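Local coordinates for protein beta-glucoside kinase (Listeria monocytogenes, PDB 4HTL) that phosphorylates cellobiose with ATP to give cellobiose-6'-phosphate, and may also regulate transcription of the cellobiose uptake operon, at residues E91-E94 and P100-I103. Sequence-based numbering, arbitrary orientation. Where two conformers were deposited one is given.
Sequences EWLE and PVAI
Leu93, which packs on Val101, also sets its CG at the edge of the Trp92 indole, in the plane of the ring. The nearest ring atom there is Trp92 CE3, 3.8 Å from Leu93 CG. The indole itself makes no contact with residues 100-103. It meets the ring of Phe87 and the side chains of Leu44 and Lys48 in helix 40-52. The contact belongs to the actin-like ATPase fold of the ROK kinases. Strands 59-64 and 101-105 are parallel neighbours, and helix 89-97 lies between them in the chain, as in a beta-alpha-beta crossover. A small antiparallel sheet is inserted before the helix. The helix packs on one face of the five-stranded sheet. Ala102 points away from residues 91-94, to the other side of the sheet, and touches His288 and Phe289 of helix 280-293.

No hydrogen bond joins the two segments. The touching is apolar and small, with 169 Å² buried in all. The backbones come closest at Glu94 and Val101, whose CA atoms are 6.3 Å apart. Val101 reaches out with both methyls. Its CG1 lies anti to the backbone N (chi1 -180°) and meets Leu93 CD1 at 3.9 Å. The Leu93 side chain crosses that of Val101 at about a right angle. Beyond Val101, Leu93 continues onto Ile60 and Val62 of strand 59-64. It also comes near Phe9, a probable ATP-site residue. Glu94 is partly exposed and takes part through its aliphatic stem. Its CG stands anti to the carbonyl carbon (chi1 -73°), which brings the stem obliquely across the valine. The CG2 methyl of Val101 is thus shared: Leu93 CB touches it at 3.8 Å, and Glu94 CG lies 3.8 Å from the same Val101 CG2.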
loop_
_atom_site.group_PDB
_atom_site.type_symbol
_atom_site.label_atom_id
_atom_site.label_comp_id
_atom_site.label_asym_id
_atom_site.label_seq_id
_atom_site.Cartn_x
_atom_site.Cartn_y
_atom_site.Cartn_z
ATOM N N GLU A 91 2.373 30.057 3.044
ATOM C CA GLU A 91 2.345 31.447 2.578
ATOM C C GLU A 91 1.906 32.411 3.671
ATOM O O GLU A 91 2.376 33.539 3.713
ATOM C CB GLU A 91 1.452 31.597 1.369
ATOM C CG GLU A 91 2.061 31.018 0.113
ATOM C CD GLU A 91 1.119 31.080 -1.073
ATOM O OE1 GLU A 91 1.561 30.675 -2.162
ATOM O OE2 GLU A 91 -0.052 31.513 -0.925
ATOM N N TRP A 92 1.001 31.966 4.544
ATOM C CA TRP A 92 0.570 32.769 5.682
ATOM C C TRP A 92 1.729 33.074 6.587
ATOM O O TRP A 92 1.959 34.233 6.936
ATOM C CB TRP A 92 -0.542 32.054 6.457
ATOM C CG TRP A 92 -1.149 32.896 7.550
ATOM C CD1 TRP A 92 -2.172 33.827 7.431
ATOM C CD2 TRP A 92 -0.795 32.899 8.982
ATOM N NE1 TRP A 92 -2.466 34.399 8.657
ATOM C CE2 TRP A 92 -1.679 33.878 9.627
ATOM C CE3 TRP A 92 0.114 32.202 9.760
ATOM C CZ2 TRP A 92 -1.618 34.140 10.998
ATOM C CZ3 TRP A 92 0.165 32.471 11.136
ATOM C CH2 TRP A 92 -0.681 33.422 11.739
ATOM N N LEU A 93 2.481 32.034 6.954
ATOM C CA LEU A 93 3.616 32.175 7.863
ATOM C C LEU A 93 4.755 32.994 7.227
ATOM O O LEU A 93 5.418 33.775 7.919
ATOM C CB LEU A 93 4.108 30.793 8.332
ATOM C CG LEU A 93 3.268 30.052 9.392
ATOM C CD1 LEU A 93 3.663 28.568 9.517
ATOM C CD2 LEU A 93 3.400 30.765 10.730
ATOM N N GLU A 94 4.969 32.822 5.921
ATOM C CA GLU A 94 5.967 33.612 5.190
ATOM C C GLU A 94 5.601 35.097 5.213
ATOM O O GLU A 94 6.470 35.953 5.423
ATOM C CB GLU A 94 6.089 33.148 3.737
ATOM C CG GLU A 94 6.788 31.822 3.555
ATOM C CD GLU A 94 6.673 31.290 2.144
ATOM O OE1 GLU A 94 5.709 31.647 1.429
ATOM O OE2 GLU A 94 7.549 30.487 1.769
ATOM N N PRO A 100 11.902 31.735 5.952
ATOM C CA PRO A 100 11.562 30.528 5.183
ATOM C C PRO A 100 10.713 29.572 6.022
ATOM O O PRO A 100 10.923 29.456 7.242
ATOM C CB PRO A 100 12.921 29.911 4.860
ATOM C CG PRO A 100 13.850 30.452 5.898
ATOM C CD PRO A 100 13.347 31.827 6.232
ATOM N N VAL A 101 9.749 28.925 5.362
ATOM C CA VAL A 101 8.770 28.048 6.007
ATOM C C VAL A 101 8.675 26.726 5.236
ATOM O O VAL A 101 8.775 26.694 4.000
ATOM C CB VAL A 101 7.372 28.722 6.076
ATOM C CG1 VAL A 101 6.352 27.801 6.758
ATOM C CG2 VAL A 101 7.473 30.071 6.802
ATOM N N ALA A 102 8.528 25.635 5.975
ATOM C CA ALA A 102 8.209 24.349 5.396
ATOM C C ALA A 102 7.065 23.709 6.187
ATOM O O ALA A 102 6.878 23.942 7.394
ATOM C CB ALA A 102 9.423 23.438 5.341
ATOM N N ILE A 103 6.292 22.913 5.470
ATOM C CA ILE A 103 5.170 22.213 6.057
ATOM C C ILE A 103 5.050 20.795 5.471
ATOM O O ILE A 103 5.289 20.574 4.264
ATOM C CB ILE A 103 3.893 23.006 5.848
ATOM C CG1 ILE A 103 2.725 22.326 6.551
ATOM C CG2 ILE A 103 3.619 23.172 4.370
ATOM C CD1 ILE A 103 1.582 23.266 6.791
#